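Putative cyclohexadienyl dehydrogenase and ADH prephenate dehydrogenase (Rhizobium meliloti, PDB 4WJI) probably catalyses the NAD(P)-dependent oxidative decarboxylation of prephenate to 4-hydroxyphenylpyruvate in tyrosine biosynthesis, and binds NADP and tyrosine. Local coordinates at residues D154-A157 and V158-R162; R162-W165 and E166-S170; A281-R284 and S285-A289. All blocks are in the same frame, centred on the assembly; numbering follows the deposited sequence.

Interaction 1. Residues D154-A157 and V158-R162; sequences DEEA and VARLR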
loop_
_atom_site.group_PDB
_atom_site.type_symbol
_atom_site.label_atom_id
_atom_site.label_comp_id
_atom_site.label_asym_id
_atom_site.label_seq_id
_atom_site.Cartn_x
_atom_site.Cartn_y
_atom_site.Cartn_z
ATOM N N ASP A 154 -0.455 26.285 28.855
ATOM C CA ASP A 154 0.337 25.916 30.034
ATOM C C ASP A 154 1.439 24.928 29.682
ATOM O O ASP A 154 1.169 23.835 29.194
ATOM C CB ASP A 154 -0.620 25.324 31.109
ATOM C CG ASP A 154 0.077 24.998 32.432
ATOM O OD1 ASP A 154 0.993 24.181 32.440
ATOM O OD2 ASP A 154 -0.291 25.557 33.498
ATOM N N GLU A 155 2.695 25.282 29.938
ATOM C CA GLU A 155 3.814 24.461 29.463
ATOM C C GLU A 155 3.951 23.203 30.282
ATOM O O GLU A 155 4.466 22.185 29.782
ATOM C CB GLU A 155 5.152 25.258 29.358
ATOM C CG GLU A 155 5.174 26.289 28.211
ATOM C CD GLU A 155 5.149 25.723 26.778
ATOM O OE1 GLU A 155 5.678 24.610 26.524
ATOM O OE2 GLU A 155 4.619 26.424 25.874
ATOM N N GLU A 156 3.450 23.221 31.517
ATOM C CA GLU A 156 3.482 22.013 32.327
ATOM C C GLU A 156 2.468 20.994 31.801
ATOM O O GLU A 156 2.781 19.805 31.761
ATOM C CB GLU A 156 3.269 22.298 33.804
ATOM C CG GLU A 156 3.741 21.159 34.716
ATOM C CD GLU A 156 2.623 20.385 35.360
ATOM O OE1 GLU A 156 1.455 20.811 35.234
ATOM O OE2 GLU A 156 2.923 19.356 36.010
ATOM N N ALA A 157 1.301 21.449 31.384
ATOM C CA ALA A 157 0.311 20.573 30.759
ATOM C C ALA A 157 0.893 19.915 29.481
ATOM O O ALA A 157 0.764 18.702 29.274
ATOM C CB ALA A 157 -0.987 21.346 30.471
ATOM N N VAL A 158 1.572 20.708 28.658
ATOM C CA VAL A 158 2.165 20.183 27.429
ATOM C C VAL A 158 3.223 19.121 27.809
ATOM O O VAL A 158 3.263 18.067 27.235
ATOM C CB VAL A 158 2.763 21.301 26.533
ATOM C CG1 VAL A 158 3.350 20.704 25.310
ATOM C CG2 VAL A 158 1.702 22.316 26.148
ATOM N N ALA A 159 4.085 19.418 28.770
ATOM C CA ALA A 159 5.095 18.472 29.223
ATOM C C ALA A 159 4.497 17.182 29.749
ATOM O O ALA A 159 5.046 16.111 29.506
ATOM C CB ALA A 159 5.967 19.108 30.304
ATOM N N ARG A 160 3.388 17.253 30.478
ATOM C CA ARG A 160 2.764 16.016 30.959
ATOM C C ARG A 160 2.218 15.151 29.818
ATOM O O ARG A 160 2.298 13.919 29.868
ATOM C CB ARG A 160 1.654 16.290 31.966
ATOM C CG ARG A 160 2.150 16.857 33.292
ATOM C CD ARG A 160 0.998 17.102 34.245
ATOM N NE ARG A 160 0.522 15.855 34.863
ATOM C CZ ARG A 160 -0.542 15.788 35.678
ATOM N NH1 ARG A 160 -1.295 16.867 35.855
ATOM N NH2 ARG A 160 -0.884 14.639 36.268
ATOM N N LEU A 161 1.659 15.801 28.814
ATOM C CA LEU A 161 1.157 15.073 27.631
ATOM C C LEU A 161 2.319 14.501 26.811
ATOM O O LEU A 161 2.250 13.347 26.339
ATOM C CB LEU A 161 0.231 15.938 26.810
ATOM C CG LEU A 161 -0.611 15.170 25.818
ATOM C CD1 LEU A 161 -1.519 14.112 26.429
ATOM C CD2 LEU A 161 -1.432 16.131 24.979
ATOM N N ARG A 162 3.407 15.252 26.681
ATOM C CA ARG A 162 4.611 14.715 26.018
ATOM C C ARG A 162 5.108 13.467 26.758
ATOM O O ARG A 162 5.395 12.432 26.128
ATOM C CB ARG A 162 5.720 15.770 25.927
ATOM C CG ARG A 162 7.035 15.243 25.425
ATOM C CD ARG A 162 8.090 16.335 25.347
ATOM N NE ARG A 162 7.793 17.326 24.331
ATOM C CZ ARG A 162 8.245 17.291 23.072
ATOM N NH1 ARG A 162 9.055 16.313 22.668
ATOM N NH2 ARG A 162 7.900 18.239 22.206
HETATM O O HOH W 1 -1.044 19.654 35.054
#
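Glu156 and Arg160 are brought together by different first torsions. In Glu156, CG stands anti to the backbone N (chi1 -161°), and a bend at chi2 turns the carboxylate toward the next turn. In Arg160, CG lies beside the backbone N (chi1 -68°), which sets CG and CD against the Glu156 carboxylate; a bend at chi3 then turns the guanidinium. This is an i to i+4 pair on the first turns of helix 155-167, the helix of a beta-alpha-beta unit between strands 144-147 and 171-174.

The closest side-chain touch is Glu156 OE2 on Arg160 CD, 3.4 Å. The carboxylate and guanidinium planes are 32° apart. OE2 lies 4.4 Å from Arg160 NE, well out of the guanidinium plane, and no N-H points at it. The two charges are joined through a water instead. It donates to Glu156 OE1 at 2.8 Å and accepts from Arg160 NH1 at 2.9 Å, in the guanidinium plane. Arg160 NH2 binds the backbone O of Gln3. A leucine in place of Arg160 would probably leave this water and the Gln3 carbonyl without their donor, and the Glu156 carboxylate freer to turn.

On the inner side of the helix, Ala157 packs on His117 and Ile93, and Leu161 on Val119 and Thr95. Val158 sets CG2 against Asp154 O at 3.4 Å and also touches Pro149.

Asp154 is the N-cap. Its OD1 takes a weak bond from Glu156 N and a straighter one of 2.9 Å from Ala157 N, which lies on the anti side but well out of the carboxylate plane.

Interaction 2. Residues R162-W165 and E166-S170; sequences RLFW and ETLGS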
loop_
_atom_site.group_PDB
_atom_site.type_symbol
_atom_site.label_atom_id
_atom_site.label_comp_id
_atom_site.label_asym_id
_atom_site.label_seq_id
_atom_site.Cartn_x
_atom_site.Cartn_y
_atom_site.Cartn_z
ATOM N N ARG A 162 3.407 15.252 26.681
ATOM C CA ARG A 162 4.611 14.715 26.018
ATOM C C ARG A 162 5.108 13.467 26.758
ATOM O O ARG A 162 5.395 12.432 26.128
ATOM C CB ARG A 162 5.720 15.770 25.927
ATOM C CG ARG A 162 7.035 15.243 25.425
ATOM C CD ARG A 162 8.090 16.335 25.347
ATOM N NE ARG A 162 7.793 17.326 24.331
ATOM C CZ ARG A 162 8.245 17.291 23.072
ATOM N NH1 ARG A 162 9.055 16.313 22.668
ATOM N NH2 ARG A 162 7.900 18.239 22.206
ATOM N N LEU A 163 5.162 13.528 28.093
ATOM C CA LEU A 163 5.654 12.394 28.856
ATOM C C LEU A 163 4.704 11.194 28.655
ATOM O O LEU A 163 5.150 10.059 28.525
ATOM C CB LEU A 163 5.810 12.740 30.330
ATOM C CG LEU A 163 6.069 11.565 31.260
ATOM C CD1 LEU A 163 7.367 10.845 30.925
ATOM C CD2 LEU A 163 6.112 12.009 32.701
ATOM N N PHE A 164 3.410 11.454 28.630
ATOM C CA PHE A 164 2.418 10.391 28.466
ATOM C C PHE A 164 2.632 9.618 27.140
ATOM O O PHE A 164 2.793 8.385 27.110
ATOM C CB PHE A 164 1.034 11.004 28.527
ATOM C CG PHE A 164 -0.102 9.991 28.330
ATOM C CD1 PHE A 164 -0.470 9.129 29.354
ATOM C CD2 PHE A 164 -0.732 9.883 27.125
ATOM C CE1 PHE A 164 -1.527 8.227 29.219
ATOM C CE2 PHE A 164 -1.766 8.943 26.955
ATOM C CZ PHE A 164 -2.162 8.133 28.004
ATOM N N TRP A 165 2.777 10.380 26.062
ATOM C CA TRP A 165 2.999 9.757 24.742
ATOM C C TRP A 165 4.328 9.065 24.628
ATOM O O TRP A 165 4.443 7.987 24.007
ATOM C CB TRP A 165 2.759 10.730 23.611
ATOM C CG TRP A 165 1.306 10.948 23.338
ATOM C CD1 TRP A 165 0.576 12.055 23.594
ATOM C CD2 TRP A 165 0.381 9.975 22.798
ATOM N NE1 TRP A 165 -0.768 11.823 23.262
ATOM C CE2 TRP A 165 -0.875 10.566 22.730
ATOM C CE3 TRP A 165 0.531 8.665 22.298
ATOM C CZ2 TRP A 165 -2.018 9.852 22.258
ATOM C CZ3 TRP A 165 -0.570 8.012 21.816
ATOM C CH2 TRP A 165 -1.811 8.594 21.790
ATOM N N GLU A 166 5.362 9.646 25.241
ATOM C CA GLU A 166 6.650 8.980 25.287
ATOM C C GLU A 166 6.570 7.657 26.022
ATOM O O GLU A 166 7.203 6.671 25.621
ATOM C CB GLU A 166 7.740 9.919 25.858
ATOM C CG GLU A 166 8.123 11.033 24.905
ATOM C CD GLU A 166 9.103 12.052 25.489
ATOM O OE1 GLU A 166 9.339 12.035 26.735
ATOM O OE2 GLU A 166 9.606 12.914 24.715
ATOM N N THR A 167 5.772 7.602 27.068
ATOM C CA THR A 167 5.612 6.385 27.869
ATOM C C THR A 167 4.883 5.309 27.086
ATOM O O THR A 167 5.146 4.119 27.260
ATOM C CB THR A 167 4.961 6.690 29.208
ATOM O OG1 THR A 167 5.697 7.745 29.849
ATOM C CG2 THR A 167 4.926 5.437 30.065
ATOM N N LEU A 168 3.988 5.746 26.197
ATOM C CA LEU A 168 3.321 4.812 25.263
ATOM C C LEU A 168 4.235 4.359 24.119
ATOM O O LEU A 168 3.843 3.488 23.328
ATOM C CB LEU A 168 2.024 5.454 24.756
ATOM C CG LEU A 168 0.734 5.177 25.490
ATOM C CD1 LEU A 168 0.824 5.322 26.983
ATOM C CD2 LEU A 168 -0.451 5.978 24.960
ATOM N N GLY A 169 5.473 4.890 24.075
ATOM C CA GLY A 169 6.492 4.468 23.129
ATOM C C GLY A 169 6.718 5.353 21.928
ATOM O O GLY A 169 7.468 4.975 21.019
ATOM N N SER A 170 6.049 6.497 21.908
ATOM C CA SER A 170 6.149 7.434 20.807
ATOM C C SER A 170 7.246 8.483 20.936
ATOM O O SER A 170 7.694 8.772 21.990
ATOM C CB SER A 170 4.803 8.129 20.588
ATOM O OG SER A 170 3.797 7.194 20.293
#
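A Schellman motif closes helix 155-167, with Trp165 O accepting from Ser170 N at 3.0 Å. Inside that bond, Gly169 N reaches Glu166 O at 2.9 Å. Gly169 has a positive phi of 101°, where a side chain would jam against the preceding carbonyl.

Two residues before Trp165, Leu163 O accepts two bonds from Thr167. The backbone N and OG1 come from opposite faces of the carbonyl plane, OG1 at 2.7 Å. OG1 lies beside its own backbone N (chi1 -53°), which lets it reach back. It also bonds Gln3 NE2.

Leu168 CD2 touches both aromatic side chains, 3.8 Å from Phe164 CE2 and 3.7 Å from Trp165 CZ3. Its CD1 lies over one face of the Phe164 ring, toward the rim. Glu166 OE2 rests on Arg162 CG at 3.5 Å. This oxygen lies at the guanidinium edge, but 4.0 Å from Arg162 NH1, too far for a salt bridge. The Arg162 salt bridge goes to Glu174.

Phe164 packs on Ile19 and Ile23 of helix 14-26, and Trp165 on Ile19. The indole also meets Phe140 edge-to-face and touches Val172 of strand 171-174.

Interaction 3. Residues A281-R284 and S285-A289; sequences AIRR and SIVQA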
loop_
_atom_site.group_PDB
_atom_site.type_symbol
_atom_site.label_atom_id
_atom_site.label_comp_id
_atom_site.label_asym_id
_atom_site.label_seq_id
_atom_site.Cartn_x
_atom_site.Cartn_y
_atom_site.Cartn_z
ATOM N N ALA A 281 14.452 7.034 -3.567
ATOM C CA ALA A 281 15.181 7.608 -2.467
ATOM C C ALA A 281 14.329 7.751 -1.211
ATOM O O ALA A 281 14.786 7.473 -0.142
ATOM C CB ALA A 281 15.706 8.958 -2.878
ATOM N N ILE A 282 13.080 8.155 -1.389
ATOM C CA ILE A 282 12.176 8.354 -0.284
ATOM C C ILE A 282 11.985 7.026 0.455
ATOM O O ILE A 282 11.986 6.966 1.683
ATOM C CB ILE A 282 10.807 8.935 -0.809
ATOM C CG1 ILE A 282 11.047 10.306 -1.490
ATOM C CG2 ILE A 282 9.772 8.949 0.296
ATOM C CD1 ILE A 282 11.721 10.277 -2.891
ATOM N N ARG A 283 11.799 5.940 -0.295
ATOM C CA ARG A 283 11.581 4.646 0.346
ATOM C C ARG A 283 12.798 4.247 1.163
ATOM O O ARG A 283 12.716 3.732 2.285
ATOM C CB ARG A 283 11.328 3.544 -0.697
ATOM C CG ARG A 283 11.159 2.177 -0.039
ATOM C CD ARG A 283 9.966 2.116 0.869
ATOM N NE ARG A 283 9.754 0.784 1.403
ATOM C CZ ARG A 283 8.691 0.452 2.141
ATOM N NH1 ARG A 283 7.755 1.377 2.417
ATOM N NH2 ARG A 283 8.554 -0.777 2.602
ATOM N N ARG A 284 13.972 4.446 0.586
ATOM C CA ARG A 284 15.172 4.082 1.283
ATOM C C ARG A 284 15.332 4.861 2.609
ATOM O O ARG A 284 15.750 4.292 3.610
ATOM C CB ARG A 284 16.350 4.289 0.339
ATOM C CG ARG A 284 16.322 3.273 -0.807
ATOM C CD ARG A 284 17.014 3.825 -2.034
ATOM N NE ARG A 284 17.111 2.786 -3.065
ATOM C CZ ARG A 284 17.489 3.012 -4.309
ATOM N NH1 ARG A 284 17.805 4.246 -4.679
ATOM N NH2 ARG A 284 17.567 1.994 -5.154
ATOM N N SER A 285 14.903 6.128 2.636
ATOM C CA SER A 285 14.945 6.914 3.866
ATOM C C SER A 285 13.961 6.401 4.917
ATOM O O SER A 285 14.266 6.374 6.113
ATOM C CB SER A 285 14.637 8.360 3.575
ATOM O OG SER A 285 15.594 8.953 2.746
ATOM N N ILE A 286 12.774 5.999 4.465
ATOM C CA ILE A 286 11.786 5.426 5.356
ATOM C C ILE A 286 12.268 4.139 5.979
ATOM O O ILE A 286 12.066 3.879 7.175
ATOM C CB ILE A 286 10.446 5.274 4.600
ATOM C CG1 ILE A 286 9.832 6.674 4.372
ATOM C CG2 ILE A 286 9.429 4.331 5.322
ATOM C CD1 ILE A 286 8.708 6.665 3.351
ATOM N N VAL A 287 12.881 3.297 5.160
ATOM C CA VAL A 287 13.450 2.029 5.629
ATOM C C VAL A 287 14.569 2.292 6.629
ATOM O O VAL A 287 14.606 1.700 7.697
ATOM C CB VAL A 287 13.894 1.113 4.418
ATOM C CG1 VAL A 287 14.819 -0.008 4.860
ATOM C CG2 VAL A 287 12.662 0.589 3.670
ATOM N N GLN A 288 15.448 3.228 6.313
ATOM C CA GLN A 288 16.580 3.461 7.212
ATOM C C GLN A 288 16.074 3.999 8.566
ATOM O O GLN A 288 16.657 3.706 9.609
ATOM C CB GLN A 288 17.561 4.449 6.604
ATOM C CG GLN A 288 18.902 4.559 7.368
ATOM C CD GLN A 288 19.647 3.233 7.455
ATOM O OE1 GLN A 288 19.808 2.511 6.457
ATOM N NE2 GLN A 288 20.015 2.868 8.668
ATOM N N ALA A 289 14.998 4.804 8.523
ATOM C CA ALA A 289 14.342 5.376 9.719
ATOM C C ALA A 289 13.549 4.352 10.512
ATOM O O ALA A 289 13.189 4.585 11.659
ATOM C CB ALA A 289 13.435 6.550 9.345
#
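Ile282 and Ile286 form the packed side of helix 280-289, where this last helix of the chain lies against the second subunit. Ile286 carries CG1 beside its backbone N (chi1 -71°). With chi2 at 166°, this carries CD1 back along the helix to Ile282 CG2, at 4.0 Å. The same methyl lies 3.7 Å from Ile282 O.

Arg283 and Val287 make a second i to i+4 pair. The Arg283 chain bends at chi2 (63°) and passes by the valine, its NE 3.7 Å from Val287 CG2. That methyl also rests on Arg283 O at 3.4 Å. The guanidinium reaches past the valine, and its NH1 bonds Thr225 OG1 of the second subunit. Asp292 of the same chain touches both Arg283 and Val287.

The other side of the helix is loose and open to solvent. Arg284 extends from CG to NE, and its NH2 comes near Arg280 NH1, a like charge. Gln288 touches the preceding turn mainly through its backbone, with N bonded to Arg284 O at 2.9 Å. Its CB is 3.5 Å from the same oxygen.

Ser285 lies between the two sides. Its OG makes a weak hydrogen bond to Ala281 O at 3.3 Å, not settled because the same proton has another acceptor within reach.

The packed residues face the dimer partner. Ser285 also meets it, at Ile214 on helix 210-215 of the second subunit, and Ile282 meets Phe221 on its helix 221-227. Ile286 packs on Ser217 and Arg283 on Ala229, both of that subunit.

In the fold
Interactions 1 and 2 follow one another on helix 155-167 and share Arg162. They hold the start and the end of one helix in the nucleotide-binding domain. Both are partly buried, but the chemistry changes along the helix. The first pairs an aspartate cap with water-linked charges; the second has an aromatic cluster and a glycine-based end. Interaction 2 is nearer the cofactor, with Trp165 about 8 Å from NADP between side chain and ligand. Interaction 3 is a surface contact on helix 280-289, its centre about 24 Å from that of interaction 2. It alone of the three touches the other subunit.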